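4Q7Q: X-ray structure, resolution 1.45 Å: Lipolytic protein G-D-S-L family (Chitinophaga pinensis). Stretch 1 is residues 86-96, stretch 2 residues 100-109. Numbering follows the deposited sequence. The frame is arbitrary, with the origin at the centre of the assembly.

Stretch 1 86-96: GRPVGKLDDYQ
Stretch 2 (100-109) GNTTVYGSFR

The contact between residues 86-96 and 100-109 of this G-D-S-L family lipolytic protein illustrates how a loop can be tied to the start of a helix by backbone hydrogen bonds, with one tyrosine filling the space between them and an arginine securing each end. Together the two stretches bury 782 Å².

Stretch 1 leaves a preceding helix at Gly 86, whose positive phi (78/22) closes a Schellman motif, and runs extended through Arg 87 and Pro 88 (psi near 135°). Val 89 turns at -63/-43, Gly 90 at 84/-162, and a short helix follows to Gln 96. In stretch 2 a loop leads to Thr 103 (-143/167), the N-cap of a helix running on from Val 104. The two helix axes approach to 7.2 Å and run in nearly the same direction, 24° apart. The register pairs Val 89 with Val 104 (CA to CA 4.7 Å), Gly 90 with Thr 103 (5.1 Å), Asp 94 with Gly 106 (4.9 Å) and Tyr 95 with Tyr 105 (4.8 Å).

The first turn of a helix has amide groups without partners inside the helix, and here the loop supplies them. Val 104 N donates to Pro 88 O at 3.0 Å, and Tyr 105 N to Val 89 O at 3.1 Å and 173°, almost straight. Gly 106 N is met by Thr 103 OG1 at 3.0 Å, a capping bond made with chi1 in p. Glycine suits position 90: its backbone angles alone call for it, and an ideal CB placed on Gly 90 would clash with Thr 103 CB, 2.6 Å away.

Tyr 105 (chi1 m, chi2 -82°) points toward stretch 1 and has the largest area covered, 123 Å². Lys 91 O and Leu 92 CA lie over one face of its ring, the latter 4.0 Å from the centroid in a CH-pi contact. Val 89 CG1 (chi1 t) reaches Tyr 105 CE2 at 3.8 Å, and Tyr 95 CB lies near the ring plane, 3.9 Å from Tyr 105 CD1. Tyr 95, with chi1 t, continues this apolar packing to Phe 108, its CD1 4.3 Å from Phe 108 CB.

Arg 87 (m, t, chi3 94°) suits the loop end because its guanidinium can serve several acceptors at once. NH1 donates to Ser 107 OG at 2.9 Å, while NH2 makes weak bonds to Asn 101 O at 3.1 Å and Thr 103 O at 3.3 Å. Ser 107 OG, with chi1 m, in turn donates a hydrogen bond to Asn 101 OD1 at 2.6 Å.

At the other end Arg 109 (t, t, p) donates from NE to Asp 94 O at 3.2 Å, and a water accepting from Arg 109 NH1 at 2.7 Å lies 2.7 Å from Asp 94 O. Asp 94, chi1 m, turns OD2 back to accept from Lys 91 N at 2.9 Å, bracing the short helix, while its CB rests 3.3 Å from Thr 103 OG1.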

# COMPACT_ATOMS: atom_id res chain seq x y z
N GLY A 86 11.55 -9.11 -1.06
CA GLY A 86 11.74 -10.43 -1.63
C GLY A 86 11.21 -11.57 -0.77
O GLY A 86 11.64 -12.72 -0.93
N ARG A 87 10.27 -11.28 0.14
CA ARG A 87 9.66 -12.33 0.96
C ARG A 87 8.87 -13.27 0.09
O ARG A 87 8.13 -12.82 -0.78
CB ARG A 87 8.68 -11.74 1.98
CG ARG A 87 9.25 -11.26 3.29
CD ARG A 87 8.11 -11.05 4.28
NE ARG A 87 7.86 -12.21 5.15
CZ ARG A 87 6.65 -12.62 5.54
NH1 ARG A 87 5.56 -12.00 5.12
NH2 ARG A 87 6.54 -13.67 6.35
N PRO A 88 8.99 -14.58 0.33
CA PRO A 88 8.21 -15.52 -0.48
C PRO A 88 6.71 -15.35 -0.27
O PRO A 88 6.24 -15.24 0.86
CB PRO A 88 8.67 -16.90 0.02
CG PRO A 88 9.31 -16.66 1.33
CD PRO A 88 9.86 -15.27 1.30
N VAL A 89 5.98 -15.33 -1.37
CA VAL A 89 4.53 -15.23 -1.32
C VAL A 89 3.95 -16.46 -0.63
O VAL A 89 3.07 -16.35 0.21
CB VAL A 89 3.96 -15.13 -2.74
CG1 VAL A 89 2.45 -15.32 -2.72
CG2 VAL A 89 4.35 -13.80 -3.36
N GLY A 90 4.48 -17.63 -0.97
CA GLY A 90 3.95 -18.87 -0.44
C GLY A 90 2.76 -19.37 -1.23
O GLY A 90 2.53 -18.96 -2.37
N LYS A 91 2.01 -20.28 -0.62
CA LYS A 91 0.84 -20.87 -1.27
C LYS A 91 -0.31 -20.91 -0.29
O LYS A 91 -0.12 -20.70 0.91
CB LYS A 91 1.16 -22.28 -1.78
CG LYS A 91 2.26 -22.33 -2.86
CD LYS A 91 2.55 -23.77 -3.31
CE LYS A 91 3.51 -23.80 -4.50
NZ LYS A 91 3.90 -25.20 -4.88
N LEU A 92 -1.51 -21.21 -0.77
CA LEU A 92 -2.68 -21.23 0.10
C LEU A 92 -2.51 -22.18 1.29
O LEU A 92 -3.05 -21.92 2.37
CB LEU A 92 -3.94 -21.57 -0.70
CG LEU A 92 -5.27 -21.56 0.07
CD1 LEU A 92 -5.55 -20.20 0.69
CD2 LEU A 92 -6.43 -21.99 -0.82
N ASP A 93 -1.74 -23.25 1.10
CA ASP A 93 -1.42 -24.18 2.19
C ASP A 93 -0.80 -23.48 3.40
O ASP A 93 -1.02 -23.89 4.54
CB ASP A 93 -0.48 -25.27 1.69
CG ASP A 93 -0.09 -26.26 2.77
OD1 ASP A 93 0.99 -26.10 3.37
OD2 ASP A 93 -0.87 -27.21 3.01
N ASP A 94 -0.01 -22.44 3.13
CA ASP A 94 0.61 -21.65 4.20
C ASP A 94 -0.40 -20.79 4.95
O ASP A 94 -0.15 -20.35 6.07
CB ASP A 94 1.72 -20.76 3.63
CG ASP A 94 2.85 -21.56 3.02
OD1 ASP A 94 3.54 -22.25 3.79
OD2 ASP A 94 3.05 -21.49 1.79
N TYR A 95 -1.53 -20.52 4.32
CA TYR A 95 -2.61 -19.82 4.99
C TYR A 95 -3.48 -20.80 5.77
O TYR A 95 -3.96 -20.50 6.87
CB TYR A 95 -3.46 -19.01 4.01
CG TYR A 95 -4.59 -18.30 4.71
CD1 TYR A 95 -4.39 -17.04 5.27
CD2 TYR A 95 -5.83 -18.91 4.86
CE1 TYR A 95 -5.42 -16.40 5.95
CE2 TYR A 95 -6.85 -18.28 5.54
CZ TYR A 95 -6.64 -17.03 6.07
OH TYR A 95 -7.66 -16.40 6.74
N GLN A 96 -3.69 -21.98 5.20
CA GLN A 96 -4.57 -22.98 5.80
C GLN A 96 -3.95 -23.63 7.03
O GLN A 96 -4.66 -24.01 7.97
CB GLN A 96 -4.91 -24.06 4.78
CG GLN A 96 -5.81 -23.57 3.66
CD GLN A 96 -5.81 -24.51 2.47
OE1 GLN A 96 -4.81 -25.16 2.18
NE2 GLN A 96 -6.94 -24.58 1.77
N GLY A 100 4.45 -21.41 10.12
CA GLY A 100 5.24 -20.30 10.60
C GLY A 100 5.03 -19.02 9.82
O GLY A 100 4.41 -19.02 8.75
N ASN A 101 5.56 -17.93 10.35
CA ASN A 101 5.48 -16.61 9.72
C ASN A 101 6.56 -16.45 8.64
O ASN A 101 7.38 -15.54 8.70
CB ASN A 101 5.63 -15.54 10.79
CG ASN A 101 5.42 -14.15 10.26
OD1 ASN A 101 4.69 -13.94 9.29
ND2 ASN A 101 6.06 -13.17 10.90
N THR A 102 6.53 -17.33 7.65
CA THR A 102 7.63 -17.47 6.70
C THR A 102 7.27 -17.10 5.27
O THR A 102 8.13 -17.10 4.38
CB THR A 102 8.11 -18.91 6.68
OG1 THR A 102 7.02 -19.76 6.30
CG2 THR A 102 8.60 -19.32 8.06
N THR A 103 5.98 -16.83 5.04
CA THR A 103 5.48 -16.44 3.73
C THR A 103 4.40 -15.41 3.94
O THR A 103 3.90 -15.24 5.06
CB THR A 103 4.83 -17.63 2.98
OG1 THR A 103 3.71 -18.11 3.73
CG2 THR A 103 5.83 -18.75 2.76
N VAL A 104 4.01 -14.74 2.86
CA VAL A 104 2.93 -13.76 2.90
C VAL A 104 1.61 -14.42 3.29
O VAL A 104 0.89 -13.93 4.16
CB VAL A 104 2.80 -13.01 1.56
CG1 VAL A 104 1.64 -12.05 1.61
CG2 VAL A 104 4.10 -12.28 1.26
N TYR A 105 1.28 -15.55 2.65
CA TYR A 105 0.09 -16.30 3.03
C TYR A 105 0.10 -16.64 4.53
O TYR A 105 -0.92 -16.54 5.21
CB TYR A 105 0.00 -17.58 2.23
CG TYR A 105 -0.65 -17.50 0.86
CD1 TYR A 105 -2.03 -17.52 0.73
CD2 TYR A 105 0.11 -17.46 -0.30
CE1 TYR A 105 -2.64 -17.49 -0.52
CE2 TYR A 105 -0.48 -17.43 -1.56
CZ TYR A 105 -1.86 -17.45 -1.66
OH TYR A 105 -2.49 -17.41 -2.89
N GLY A 106 1.26 -17.06 5.05
CA GLY A 106 1.42 -17.34 6.47
C GLY A 106 1.15 -16.12 7.35
O GLY A 106 0.47 -16.22 8.37
N SER A 107 1.68 -14.97 6.95
CA SER A 107 1.49 -13.73 7.70
C SER A 107 0.02 -13.36 7.75
O SER A 107 -0.48 -12.89 8.77
CB SER A 107 2.27 -12.58 7.08
OG SER A 107 3.66 -12.82 7.14
N PHE A 108 -0.68 -13.55 6.64
CA PHE A 108 -2.10 -13.21 6.61
C PHE A 108 -2.90 -14.15 7.50
O PHE A 108 -3.88 -13.73 8.11
CB PHE A 108 -2.65 -13.16 5.19
CG PHE A 108 -2.45 -11.82 4.53
CD1 PHE A 108 -1.19 -11.41 4.12
CD2 PHE A 108 -3.53 -10.97 4.33
CE1 PHE A 108 -1.01 -10.17 3.52
CE2 PHE A 108 -3.35 -9.73 3.72
CZ PHE A 108 -2.09 -9.33 3.32
N ARG A 109 -2.47 -15.41 7.60
CA ARG A 109 -3.09 -16.35 8.52
C ARG A 109 -2.99 -15.83 9.96
O ARG A 109 -3.99 -15.81 10.70
CB ARG A 109 -2.46 -17.74 8.41
CG ARG A 109 -2.88 -18.70 9.52
CD ARG A 109 -2.13 -20.04 9.45
NE ARG A 109 -0.70 -19.84 9.23
CZ ARG A 109 0.17 -19.49 10.17
NH1 ARG A 109 1.45 -19.32 9.86
NH2 ARG A 109 -0.23 -19.32 11.43
O HOH W 1 9.61 -13.91 6.59
O HOH W 2 2.11 -20.61 7.61
O HOH W 3 4.27 -19.84 5.82
O HOH W 4 -6.68 -17.31 9.37